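Local coordinates for acyl-[acyl-carrier-protein]--UDP-N-acetylglucosamine O-acyltransferase (Acinetobacter baumannii, PDB 4E6U) that catalyses acyl transfer from acyl carrier protein to UDP-N-acetylglucosamine, an early step of lipopolysaccharide synthesis, probably as a trimer like its relatives, at residues His146-Asp151 and Phe164-Ser169; Ile113-Leu118 and Val131-Ile136; Asp182-Val187 and Asp254-Ser259; His127-Gly132 and Val141-His146. All blocks are in the same frame, centred on the assembly; numbering follows the deposited sequence.

Contact 1: His146-Asp151 and Phe164-Ser169; sequences HVHIGD and FCKIDS. With EDO (1,2-ethanediol), chain L.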
loop_
_atom_site.group_PDB
_atom_site.type_symbol
_atom_site.label_atom_id
_atom_site.label_comp_id
_atom_site.label_asym_id
_atom_site.label_seq_id
_atom_site.Cartn_x
_atom_site.Cartn_y
_atom_site.Cartn_z
ATOM N N HIS A 146 -10.186 15.455 4.663
ATOM C CA HIS A 146 -10.629 16.780 4.185
ATOM C C HIS A 146 -10.082 17.166 2.821
ATOM O O HIS A 146 -10.074 18.343 2.464
ATOM C CB HIS A 146 -10.286 17.922 5.191
ATOM C CG HIS A 146 -10.514 17.577 6.632
ATOM N ND1 HIS A 146 -11.705 17.827 7.279
ATOM C CD2 HIS A 146 -9.686 17.044 7.562
ATOM C CE1 HIS A 146 -11.606 17.449 8.542
ATOM N NE2 HIS A 146 -10.393 16.966 8.739
ATOM N N VAL A 147 -9.619 16.194 2.043
ATOM C CA VAL A 147 -9.121 16.471 0.704
ATOM C C VAL A 147 -10.272 16.669 -0.272
ATOM O O VAL A 147 -11.276 15.929 -0.236
ATOM C CB VAL A 147 -8.167 15.326 0.208
ATOM C CG1 VAL A 147 -7.850 15.437 -1.281
ATOM C CG2 VAL A 147 -6.885 15.331 1.013
ATOM N N HIS A 148 -10.156 17.663 -1.148
ATOM C CA HIS A 148 -11.161 17.887 -2.173
ATOM C C HIS A 148 -10.566 17.588 -3.537
ATOM O O HIS A 148 -9.548 18.173 -3.913
ATOM C CB HIS A 148 -11.709 19.328 -2.109
ATOM C CG HIS A 148 -12.422 19.656 -0.830
ATOM N ND1 HIS A 148 -12.907 20.921 -0.554
ATOM C CD2 HIS A 148 -12.737 18.896 0.249
ATOM C CE1 HIS A 148 -13.472 20.924 0.640
ATOM N NE2 HIS A 148 -13.387 19.707 1.148
ATOM N N ILE A 149 -11.189 16.659 -4.260
ATOM C CA ILE A 149 -10.789 16.250 -5.603
ATOM C C ILE A 149 -11.914 16.646 -6.557
ATOM O O ILE A 149 -13.100 16.401 -6.282
ATOM C CB ILE A 149 -10.524 14.721 -5.684
ATOM C CG1 ILE A 149 -9.703 14.202 -4.483
ATOM C CG2 ILE A 149 -9.943 14.344 -7.042
ATOM C CD1 ILE A 149 -8.194 14.155 -4.691
ATOM N N GLY A 150 -11.534 17.258 -7.677
ATOM C CA GLY A 150 -12.496 17.707 -8.682
ATOM C C GLY A 150 -12.963 16.581 -9.582
ATOM O O GLY A 150 -13.313 15.500 -9.089
ATOM N N ASP A 151 -12.998 16.834 -10.885
ATOM C CA ASP A 151 -13.461 15.879 -11.889
ATOM C C ASP A 151 -12.352 15.526 -12.852
ATOM O O ASP A 151 -11.449 16.344 -13.110
ATOM C CB ASP A 151 -14.606 16.471 -12.730
ATOM C CG ASP A 151 -15.752 17.003 -11.891
ATOM O OD1 ASP A 151 -16.127 16.424 -10.867
ATOM O OD2 ASP A 151 -16.315 18.064 -12.265
ATOM N N PHE A 164 -6.246 18.126 3.766
ATOM C CA PHE A 164 -6.669 19.484 3.381
ATOM C C PHE A 164 -6.235 19.924 1.996
ATOM O O PHE A 164 -6.617 21.011 1.547
ATOM C CB PHE A 164 -6.269 20.550 4.422
ATOM C CG PHE A 164 -6.914 20.349 5.753
ATOM C CD1 PHE A 164 -8.248 20.699 5.943
ATOM C CD2 PHE A 164 -6.200 19.808 6.813
ATOM C CE1 PHE A 164 -8.856 20.514 7.193
ATOM C CE2 PHE A 164 -6.807 19.612 8.050
ATOM C CZ PHE A 164 -8.131 19.965 8.226
ATOM N N CYS A 165 -5.470 19.101 1.287
ATOM C CA CYS A 165 -5.103 19.460 -0.078
ATOM C C CYS A 165 -6.292 19.480 -1.040
ATOM O O CYS A 165 -7.321 18.822 -0.805
ATOM C CB CYS A 165 -4.037 18.509 -0.619
ATOM S SG CYS A 165 -2.415 18.725 0.139
ATOM N N LYS A 166 -6.143 20.238 -2.121
ATOM C CA LYS A 166 -7.154 20.355 -3.154
ATOM C C LYS A 166 -6.544 19.985 -4.490
ATOM O O LYS A 166 -5.545 20.564 -4.915
ATOM C CB LYS A 166 -7.736 21.782 -3.172
ATOM C CG LYS A 166 -8.319 22.158 -1.831
ATOM C CD LYS A 166 -8.823 23.603 -1.760
ATOM C CE LYS A 166 -9.246 23.951 -0.348
ATOM N NZ LYS A 166 -10.389 23.123 0.145
ATOM N N ILE A 167 -7.121 18.985 -5.146
ATOM C CA ILE A 167 -6.610 18.451 -6.398
ATOM C C ILE A 167 -7.673 18.712 -7.436
ATOM O O ILE A 167 -8.757 18.101 -7.431
ATOM C CB ILE A 167 -6.341 16.925 -6.292
ATOM C CG1 ILE A 167 -5.567 16.597 -5.008
ATOM C CG2 ILE A 167 -5.662 16.422 -7.559
ATOM C CD1 ILE A 167 -4.206 17.269 -4.884
ATOM N N ASP A 168 -7.416 19.688 -8.295
ATOM C CA ASP A 168 -8.480 20.194 -9.144
ATOM C C ASP A 168 -8.621 19.477 -10.488
ATOM O O ASP A 168 -7.811 18.608 -10.850
ATOM C CB ASP A 168 -8.368 21.724 -9.276
ATOM C CG ASP A 168 -8.990 22.446 -8.085
ATOM O OD1 ASP A 168 -9.698 21.810 -7.278
ATOM O OD2 ASP A 168 -8.813 23.671 -7.952
ATOM N N SER A 169 -9.678 19.826 -11.214
ATOM C CA SER A 169 -10.077 19.038 -12.372
ATOM C C SER A 169 -9.031 18.922 -13.448
ATOM O O SER A 169 -8.278 19.875 -13.683
ATOM C CB SER A 169 -11.380 19.570 -12.950
ATOM O OG SER A 169 -12.408 19.464 -11.987
HETATM C C1 EDO L . -14.330 20.119 -5.314
HETATM O O1 EDO L . -13.358 20.103 -6.371
HETATM C C2 EDO L . -14.738 18.695 -4.942
HETATM O O2 EDO L . -15.278 18.015 -6.087
HETATM O O HOH W 1 -9.530 20.498 0.812
HETATM O O HOH W 2 -10.749 20.197 -5.560
HETATM O O HOH W 3 -12.358 23.169 -1.910
HETATM O O HOH W 4 -14.667 20.426 -13.131
#

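Contact 2: Ile113-Leu118 and Val131-Ile136; sequences IGSHNL and VGDHNI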
loop_
_atom_site.group_PDB
_atom_site.type_symbol
_atom_site.label_atom_id
_atom_site.label_comp_id
_atom_site.label_asym_id
_atom_site.label_seq_id
_atom_site.Cartn_x
_atom_site.Cartn_y
_atom_site.Cartn_z
ATOM N N ILE A 113 -18.444 11.183 -2.356
ATOM C CA ILE A 113 -17.866 10.839 -3.648
ATOM C C ILE A 113 -18.978 10.951 -4.692
ATOM O O ILE A 113 -20.125 10.563 -4.413
ATOM C CB ILE A 113 -17.146 9.418 -3.636
ATOM C CG1 ILE A 113 -17.889 8.334 -4.402
ATOM C CG2 ILE A 113 -16.637 9.035 -2.228
ATOM C CD1 ILE A 113 -17.016 7.107 -4.715
ATOM N N GLY A 114 -18.630 11.447 -5.872
ATOM C CA GLY A 114 -19.598 11.627 -6.936
ATOM C C GLY A 114 -19.857 10.378 -7.741
ATOM O O GLY A 114 -20.120 9.303 -7.165
ATOM N N SER A 115 -19.789 10.517 -9.060
ATOM C CA SER A 115 -20.208 9.477 -9.993
ATOM C C SER A 115 -19.147 9.144 -11.027
ATOM O O SER A 115 -18.287 9.981 -11.334
ATOM C CB SER A 115 -21.496 9.909 -10.717
ATOM O OG SER A 115 -22.541 10.119 -9.784
ATOM N N HIS A 116 -19.202 7.928 -11.570
ATOM C CA HIS A 116 -18.323 7.501 -12.650
ATOM C C HIS A 116 -16.847 7.471 -12.257
ATOM O O HIS A 116 -15.971 7.643 -13.103
ATOM C CB HIS A 116 -18.539 8.360 -13.916
ATOM C CG HIS A 116 -19.925 8.262 -14.466
ATOM N ND1 HIS A 116 -20.343 7.193 -15.228
ATOM C CD2 HIS A 116 -20.988 9.091 -14.357
ATOM C CE1 HIS A 116 -21.609 7.369 -15.567
ATOM N NE2 HIS A 116 -22.025 8.508 -15.045
ATOM N N ASN A 117 -16.591 7.229 -10.973
ATOM C CA ASN A 117 -15.215 7.103 -10.489
ATOM C C ASN A 117 -14.756 5.660 -10.530
ATOM O O ASN A 117 -15.569 4.749 -10.372
ATOM C CB ASN A 117 -15.144 7.644 -9.074
ATOM C CG ASN A 117 -15.474 9.120 -9.010
ATOM O OD1 ASN A 117 -14.713 9.945 -9.530
ATOM N ND2 ASN A 117 -16.562 9.478 -8.361
ATOM N N LEU A 118 -13.457 5.477 -10.699
ATOM C CA LEU A 118 -12.818 4.163 -10.555
ATOM C C LEU A 118 -11.842 4.258 -9.402
ATOM O O LEU A 118 -10.869 5.033 -9.460
ATOM C CB LEU A 118 -12.099 3.775 -11.839
ATOM C CG LEU A 118 -11.159 2.567 -11.753
ATOM C CD1 LEU A 118 -11.876 1.297 -11.241
ATOM C CD2 LEU A 118 -10.479 2.272 -13.093
ATOM N N VAL A 131 -15.054 14.207 -3.348
ATOM C CA VAL A 131 -14.517 13.761 -4.611
ATOM C C VAL A 131 -15.603 13.928 -5.643
ATOM O O VAL A 131 -16.741 13.544 -5.385
ATOM C CB VAL A 131 -14.141 12.246 -4.540
ATOM C CG1 VAL A 131 -13.760 11.670 -5.904
ATOM C CG2 VAL A 131 -13.033 11.986 -3.500
ATOM N N GLY A 132 -15.250 14.477 -6.797
ATOM C CA GLY A 132 -16.208 14.728 -7.873
ATOM C C GLY A 132 -16.473 13.511 -8.742
ATOM O O GLY A 132 -16.665 12.392 -8.228
ATOM N N ASP A 133 -16.481 13.717 -10.056
ATOM C CA ASP A 133 -16.900 12.703 -11.017
ATOM C C ASP A 133 -15.775 12.331 -11.958
ATOM O O ASP A 133 -14.876 13.145 -12.215
ATOM C CB ASP A 133 -18.030 13.255 -11.900
ATOM C CG ASP A 133 -19.250 13.655 -11.119
ATOM O OD1 ASP A 133 -19.487 13.185 -9.987
ATOM O OD2 ASP A 133 -20.030 14.484 -11.666
ATOM N N HIS A 134 -15.827 11.119 -12.520
ATOM C CA HIS A 134 -14.927 10.693 -13.601
ATOM C C HIS A 134 -13.453 10.658 -13.217
ATOM O O HIS A 134 -12.569 10.835 -14.067
ATOM C CB HIS A 134 -15.124 11.540 -14.892
ATOM C CG HIS A 134 -16.509 11.465 -15.459
ATOM N ND1 HIS A 134 -16.959 10.383 -16.187
ATOM C CD2 HIS A 134 -17.537 12.345 -15.415
ATOM C CE1 HIS A 134 -18.213 10.596 -16.553
ATOM N NE2 HIS A 134 -18.584 11.778 -16.098
ATOM N N ASN A 135 -13.185 10.398 -11.943
ATOM C CA ASN A 135 -11.814 10.308 -11.473
ATOM C C ASN A 135 -11.304 8.876 -11.476
ATOM O O ASN A 135 -12.103 7.937 -11.423
ATOM C CB ASN A 135 -11.719 10.869 -10.071
ATOM C CG ASN A 135 -12.174 12.311 -10.004
ATOM O OD1 ASN A 135 -11.548 13.188 -10.617
ATOM N ND2 ASN A 135 -13.245 12.572 -9.273
ATOM N N ILE A 136 -9.993 8.720 -11.522
ATOM C CA ILE A 136 -9.367 7.398 -11.464
ATOM C C ILE A 136 -8.317 7.447 -10.386
ATOM O O ILE A 136 -7.393 8.265 -10.444
ATOM C CB ILE A 136 -8.703 6.999 -12.793
ATOM C CG1 ILE A 136 -9.740 6.900 -13.919
ATOM C CG2 ILE A 136 -7.906 5.682 -12.609
ATOM C CD1 ILE A 136 -9.142 6.715 -15.310
HETATM O O HOH W 5 -22.587 12.676 -8.813
HETATM O O HOH W 6 -13.296 7.047 -13.991
#

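Contact 3: Asp182-Val187 and Asp254-Ser259; sequences DVPAYV and DSLEQS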
loop_
_atom_site.group_PDB
_atom_site.type_symbol
_atom_site.label_atom_id
_atom_site.label_comp_id
_atom_site.label_asym_id
_atom_site.label_seq_id
_atom_site.Cartn_x
_atom_site.Cartn_y
_atom_site.Cartn_z
ATOM N N ASP A 182 -1.613 22.005 -2.882
ATOM C CA ASP A 182 -2.685 21.885 -3.860
ATOM C C ASP A 182 -2.155 21.672 -5.260
ATOM O O ASP A 182 -1.078 22.197 -5.606
ATOM C CB ASP A 182 -3.552 23.135 -3.859
ATOM C CG ASP A 182 -4.356 23.295 -2.595
ATOM O OD1 ASP A 182 -4.334 22.413 -1.691
ATOM O OD2 ASP A 182 -5.036 24.337 -2.510
ATOM N N VAL A 183 -2.903 20.922 -6.067
ATOM C CA VAL A 183 -2.564 20.718 -7.464
ATOM C C VAL A 183 -3.634 21.393 -8.298
ATOM O O VAL A 183 -4.777 20.947 -8.333
ATOM C CB VAL A 183 -2.440 19.219 -7.826
ATOM C CG1 VAL A 183 -2.087 19.036 -9.308
ATOM C CG2 VAL A 183 -1.382 18.559 -6.943
ATOM N N PRO A 184 -3.274 22.486 -8.977
ATOM C CA PRO A 184 -4.292 23.222 -9.719
ATOM C C PRO A 184 -4.852 22.476 -10.923
ATOM O O PRO A 184 -4.270 21.475 -11.387
ATOM C CB PRO A 184 -3.537 24.492 -10.170
ATOM C CG PRO A 184 -2.437 24.628 -9.209
ATOM C CD PRO A 184 -1.995 23.219 -8.913
ATOM N N ALA A 185 -5.975 22.980 -11.431
ATOM C CA ALA A 185 -6.637 22.431 -12.607
ATOM C C ALA A 185 -5.657 22.263 -13.746
ATOM O O ALA A 185 -4.800 23.134 -13.966
ATOM C CB ALA A 185 -7.803 23.341 -13.043
ATOM N N TYR A 186 -5.756 21.141 -14.467
ATOM C CA TYR A 186 -4.916 20.829 -15.638
ATOM C C TYR A 186 -3.449 20.508 -15.356
ATOM O O TYR A 186 -2.718 20.192 -16.285
ATOM C CB TYR A 186 -4.917 21.959 -16.688
ATOM C CG TYR A 186 -6.235 22.607 -16.954
ATOM C CD1 TYR A 186 -7.274 21.903 -17.556
ATOM C CD2 TYR A 186 -6.440 23.952 -16.624
ATOM C CE1 TYR A 186 -8.499 22.511 -17.812
ATOM C CE2 TYR A 186 -7.649 24.569 -16.876
ATOM C CZ TYR A 186 -8.675 23.851 -17.470
ATOM O OH TYR A 186 -9.870 24.483 -17.721
ATOM N N VAL A 187 -3.006 20.581 -14.104
ATOM C CA VAL A 187 -1.575 20.477 -13.819
ATOM C C VAL A 187 -1.101 19.027 -13.685
ATOM O O VAL A 187 -1.817 18.182 -13.129
ATOM C CB VAL A 187 -1.183 21.334 -12.580
ATOM C CG1 VAL A 187 0.232 21.056 -12.127
ATOM C CG2 VAL A 187 -1.342 22.847 -12.909
ATOM N N ASP A 254 -9.561 29.664 -10.127
ATOM C CA ASP A 254 -10.280 29.076 -8.999
ATOM C C ASP A 254 -9.331 28.292 -8.095
ATOM O O ASP A 254 -9.379 28.424 -6.884
ATOM C CB ASP A 254 -11.388 28.129 -9.472
ATOM C CG ASP A 254 -12.548 28.836 -10.160
ATOM O OD1 ASP A 254 -12.741 30.071 -9.990
ATOM O OD2 ASP A 254 -13.289 28.121 -10.874
ATOM N N SER A 255 -8.464 27.462 -8.686
ATOM C CA SER A 255 -7.479 26.720 -7.888
ATOM C C SER A 255 -6.665 27.633 -6.977
ATOM O O SER A 255 -6.457 27.344 -5.801
ATOM C CB SER A 255 -6.509 25.959 -8.798
ATOM O OG SER A 255 -7.176 24.981 -9.569
ATOM N N LEU A 256 -6.171 28.731 -7.543
ATOM C CA LEU A 256 -5.296 29.606 -6.786
ATOM C C LEU A 256 -6.054 30.410 -5.738
ATOM O O LEU A 256 -5.551 30.631 -4.644
ATOM C CB LEU A 256 -4.522 30.514 -7.735
ATOM C CG LEU A 256 -3.163 29.948 -8.212
ATOM C CD1 LEU A 256 -3.203 28.518 -8.801
ATOM C CD2 LEU A 256 -2.575 30.918 -9.223
ATOM N N GLU A 257 -7.287 30.787 -6.063
ATOM C CA GLU A 257 -8.118 31.538 -5.121
ATOM C C GLU A 257 -8.607 30.671 -3.964
ATOM O O GLU A 257 -8.773 31.151 -2.846
ATOM C CB GLU A 257 -9.296 32.181 -5.855
ATOM C CG GLU A 257 -8.813 33.293 -6.793
ATOM C CD GLU A 257 -9.902 34.117 -7.449
ATOM O OE1 GLU A 257 -11.014 33.606 -7.710
ATOM O OE2 GLU A 257 -9.614 35.304 -7.728
ATOM N N GLN A 258 -8.802 29.381 -4.229
ATOM C CA GLN A 258 -9.399 28.481 -3.232
ATOM C C GLN A 258 -8.370 27.793 -2.348
ATOM O O GLN A 258 -8.710 27.187 -1.324
ATOM C CB GLN A 258 -10.284 27.451 -3.930
ATOM C CG GLN A 258 -11.552 28.054 -4.495
ATOM C CD GLN A 258 -12.257 27.153 -5.491
ATOM O OE1 GLN A 258 -11.805 26.036 -5.782
ATOM N NE2 GLN A 258 -13.368 27.634 -6.031
ATOM N N SER A 259 -7.104 27.906 -2.726
ATOM C CA SER A 259 -6.033 27.202 -2.032
ATOM C C SER A 259 -5.917 27.566 -0.551
ATOM O O SER A 259 -5.980 28.736 -0.192
ATOM C CB SER A 259 -4.703 27.467 -2.736
ATOM O OG SER A 259 -3.645 26.766 -2.103
HETATM O O HOH W 7 -6.931 24.938 -4.613
#

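Contact 4: His127-Gly132 and Val141-His146; sequences HDCIVG and VGVAGH. With EDO (1,2-ethanediol), chain F.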
loop_
_atom_site.group_PDB
_atom_site.type_symbol
_atom_site.label_atom_id
_atom_site.label_comp_id
_atom_site.label_asym_id
_atom_site.label_seq_id
_atom_site.Cartn_x
_atom_site.Cartn_y
_atom_site.Cartn_z
ATOM N N HIS A 127 -12.005 10.418 6.031
ATOM C CA HIS A 127 -13.051 11.319 6.503
ATOM C C HIS A 127 -13.034 12.684 5.834
ATOM O O HIS A 127 -11.977 13.301 5.661
ATOM C CB HIS A 127 -12.943 11.493 8.021
ATOM C CG HIS A 127 -11.637 12.063 8.487
ATOM N ND1 HIS A 127 -11.437 13.422 8.649
ATOM C CD2 HIS A 127 -10.483 11.460 8.852
ATOM C CE1 HIS A 127 -10.200 13.626 9.079
ATOM N NE2 HIS A 127 -9.595 12.455 9.204
ATOM N N ASP A 128 -14.233 13.148 5.480
ATOM C CA ASP A 128 -14.476 14.533 5.044
ATOM C C ASP A 128 -13.948 14.862 3.665
ATOM O O ASP A 128 -14.012 16.014 3.226
ATOM C CB ASP A 128 -13.948 15.550 6.071
ATOM C CG ASP A 128 -14.476 15.291 7.460
ATOM O OD1 ASP A 128 -15.715 15.279 7.615
ATOM O OD2 ASP A 128 -13.669 15.038 8.391
ATOM N N CYS A 129 -13.455 13.867 2.944
ATOM C CA CYS A 129 -13.095 14.128 1.566
ATOM C C CYS A 129 -14.327 14.445 0.743
ATOM O O CYS A 129 -15.445 13.980 1.053
ATOM C CB CYS A 129 -12.379 12.930 0.938
ATOM S SG CYS A 129 -10.709 12.706 1.542
ATOM N N ILE A 130 -14.121 15.235 -0.303
ATOM C CA ILE A 130 -15.145 15.483 -1.304
ATOM C C ILE A 130 -14.504 15.175 -2.633
ATOM O O ILE A 130 -13.491 15.766 -2.985
ATOM C CB ILE A 130 -15.684 16.944 -1.279
ATOM C CG1 ILE A 130 -16.273 17.271 0.092
ATOM C CG2 ILE A 130 -16.714 17.147 -2.413
ATOM C CD1 ILE A 130 -16.733 18.737 0.229
ATOM N N VAL A 131 -15.054 14.207 -3.348
ATOM C CA VAL A 131 -14.517 13.761 -4.611
ATOM C C VAL A 131 -15.603 13.928 -5.643
ATOM O O VAL A 131 -16.741 13.544 -5.385
ATOM C CB VAL A 131 -14.141 12.246 -4.540
ATOM C CG1 VAL A 131 -13.760 11.670 -5.904
ATOM C CG2 VAL A 131 -13.033 11.986 -3.500
ATOM N N GLY A 132 -15.250 14.477 -6.797
ATOM C CA GLY A 132 -16.208 14.728 -7.873
ATOM C C GLY A 132 -16.473 13.511 -8.742
ATOM O O GLY A 132 -16.665 12.392 -8.228
ATOM N N VAL A 141 -3.669 4.106 -3.582
ATOM C CA VAL A 141 -3.722 5.561 -3.377
ATOM C C VAL A 141 -4.322 5.878 -2.008
ATOM O O VAL A 141 -5.356 5.304 -1.632
ATOM C CB VAL A 141 -4.478 6.240 -4.519
ATOM C CG1 VAL A 141 -4.861 7.678 -4.136
ATOM C CG2 VAL A 141 -3.629 6.232 -5.769
ATOM N N GLY A 142 -3.668 6.748 -1.261
ATOM C CA GLY A 142 -4.170 7.182 0.034
ATOM C C GLY A 142 -4.563 8.635 -0.016
ATOM O O GLY A 142 -3.710 9.496 -0.236
ATOM N N VAL A 143 -5.836 8.911 0.181
ATOM C CA VAL A 143 -6.331 10.283 0.201
ATOM C C VAL A 143 -6.665 10.609 1.651
ATOM O O VAL A 143 -7.577 10.025 2.241
ATOM C CB VAL A 143 -7.553 10.443 -0.693
ATOM C CG1 VAL A 143 -7.950 11.922 -0.785
ATOM C CG2 VAL A 143 -7.303 9.858 -2.084
ATOM N N ALA A 144 -5.918 11.540 2.242
ATOM C CA ALA A 144 -6.074 11.853 3.655
ATOM C C ALA A 144 -7.268 12.780 3.914
ATOM O O ALA A 144 -8.014 13.141 3.006
ATOM C CB ALA A 144 -4.765 12.431 4.222
ATOM N N GLY A 145 -7.446 13.136 5.179
ATOM C CA GLY A 145 -8.658 13.834 5.593
ATOM C C GLY A 145 -8.916 15.170 4.927
ATOM O O GLY A 145 -7.995 15.945 4.690
ATOM N N HIS A 146 -10.186 15.455 4.663
ATOM C CA HIS A 146 -10.629 16.780 4.185
ATOM C C HIS A 146 -10.082 17.166 2.821
ATOM O O HIS A 146 -10.074 18.343 2.464
ATOM C CB HIS A 146 -10.286 17.922 5.191
ATOM C CG HIS A 146 -10.514 17.577 6.632
ATOM N ND1 HIS A 146 -11.705 17.827 7.279
ATOM C CD2 HIS A 146 -9.686 17.044 7.562
ATOM C CE1 HIS A 146 -11.606 17.449 8.542
ATOM N NE2 HIS A 146 -10.393 16.966 8.739
HETATM C C1 EDO F . -7.019 10.437 10.314
HETATM O O1 EDO F . -7.200 11.861 10.342
HETATM C C2 EDO F . -5.958 10.046 9.287
HETATM O O2 EDO F . -6.414 10.399 7.970
#

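Contact 1: His146-Asp151 and Phe164-Ser169
The rings of His146 and Phe164 form an offset stack, one above the other on successive coils, their planes only 3° apart and their centroids separated by 4.3 Å. The far rim of the phenyl ring does the touching: Phe164 CZ comes to 3.4 Å from His146 CD2. Both residues hold a positive phi, a matching bend that lets the two flat side chains point the same way. Beside the stack the backbones pair as parallel strands. His148 N donates to Cys165 O at 3.1 Å, His148 O receives Ile167 N at 2.8 Å, and Gly150 N extends the ladder to Ile167 O. At the end a side chain takes over: Ser169 OG, anti to its own carbonyl carbon (chi1 -62°), accepts Asp151 N at 2.9 Å in a nearly straight bond of 169°. Ile149 and Ile167 fill the interior, where branched apolar chains pack on Ile161. On the outer face His148 and Lys166 run alongside each other, and one water lies 2.7 Å from His148 ND1 while accepting a bond from Lys166 NZ. Further out, Asp107 OD2 bonds His146 ND1. Strand 148-149 thus lies between strands 130-131 and 166-167 in one parallel sheet of the left-handed beta-helix; 166-167 is the outermost strand of that sheet within this chain and borders helix 250-258.

Contact 2: Ile113-Leu118 and Val131-Ile136
Asn117 and Asn135 lie side by side on successive coils with amide planes 6° apart, an asparagine ladder inside the turn. Among the polar bonds, Asn117 OD1 accepts Asn135 N at 2.9 Å, the donor tilted out of the carbonyl plane, and takes a second, weak bond from Asn135 ND2. Asn135 OD1 in turn accepts Val153 N and Asn135 ND2 bonds Gly150 O, on the next coil. Asn117 ND2 reaches Gly132 O at 2.9 Å, with that oxygen close to the amide plane. An amide suits this buried corner because it can donate and accept at once, satisfying peptide groups of the turn. Asp133 OD1 accepts Ser115 N at 2.8 Å, met from above the carboxylate plane. Backbone bonds from His134 N to Ser115 O and from Leu118 N to Asn135 O keep the coils in step, and one water donates to both His116 O and Asn135 O. The His116 and His134 planes are near parallel but slid apart, so it is His116 CB that sits over the His134 face, 3.7 Å from its centroid. Apolar contact is confined to the ends, Ile113 with Val131 and Leu118 CD2 with Ile136 CG2 at 4.3 Å. The turns join strands 110-113 and 130-131 to strands 118-119 and 136-137, where Leu118 and Ile136 pack on Gln75 and Leu77 of a neighbouring subunit.

Contact 3: Asp182-Val187 and Asp254-Ser259
Ser255 presses its CB against the Pro184 ring, 3.6 Å from Pro184 CB, and then sends its hydroxyl past the proline to the next peptide. With OG anti to the carbonyl carbon (chi1 -63°), the oxygen accepts Ala185 N at 3.0 Å along a fairly straight bond of 161°, while Pro184 CA lies 3.4 Å from the same OG. The tip has further hydrogen-bond partners in Asp168 OD2, just after strand 166-167, and Leu251 O, one turn back in the helix. Serine fits here because it is short enough for helix and loop to come close, yet its oxygen can serve a buried N-H. That N-H belongs to the second residue of a type II turn from Pro184 to Val187. Pro184 opens the turn, accepts Val187 N through its O at 3.1 Å, and offers an apolar ring edge to Ser255 and Leu256: Pro184 CG meets Leu256 CD1 at 4.0 Å, the two side chains crossing obliquely. A second polar tie is made by Ser259, where Ser259 OG donates to Asp182 OD2 at 2.8 Å, approaching from above the carboxylate plane. Near it a water sits 2.7 Å from Ser255 O and also close to Asp182 OD2. The other oxygen, Asp182 OD1, binds Lys166 N. The arrangement belongs to the junction, found in the LpxA family, where the left-handed beta-helix meets its helical C-terminal domain.

Contact 4: His127-Gly132 and Val141-His146
His127 places its CG between its backbone N and carbonyl carbon (chi1 60°), the crowded position, and this swings its imidazole edge toward the face of His146. The pair is an offset edge-to-face contact at a corner of the left-handed beta-helix, with planes at 86°. CE1 of His127 does the touching, 3.4 Å from NE2 of His146. The adjacent Asp128 fixes the rotation of the His127 ring in a His-carboxylate bond: His127 ND1 donates to Asp128 OD2 at 2.8 Å, with the oxygen close to the ring plane but the ring nitrogen well out of the carboxylate plane, on its anti side. Thr104 OG1 is a second partner of that oxygen, so the carboxylate is itself held. Asp128 also lies alongside the His146 ring, its CB 3.4 Å from ND1, a nitrogen whose polar partner is Asp107. Over one face of the His127 ring sits Gly145 CA, 4.0 Å from the centroid; with no side chain, glycine lets the backbone itself cover the imidazole. The far nitrogen, NE2 of His127, shares a hydrogen bond of 2.7 Å with O1 of a 1,2-ethanediol, probably from the crystallisation liquor. The backbones are tied by His146 N to His127 O at 3.0 Å. On the interior side, the sulphur of Cys129 lies 3.7 Å from Val143 CG1.

How the contacts relate
Contacts 1, 2 and 4 all belong to the beta-helix and lie near the centre of the chain, yet are only partly buried, contact 2 carrying its exposed histidines; contact 3, farther out at the C-terminal end, is the most buried. Like pairs with like throughout most of contact 2, but in contact 1 only at the isoleucines. Contact 4 joins successive coils at one corner, through two imidazoles set edge to face, and shares His146 with contact 1 and Val131 and Gly132 with contact 2. Backbone ladders dominate contact 1, side-chain amides and carboxylates contact 2, serine hydroxyls contact 3, imidazoles and a carboxylate contact 4. Asp151 OD1 ties contact 1 to Asp133 N of contact 2; contacts 2 and 3 do not touch.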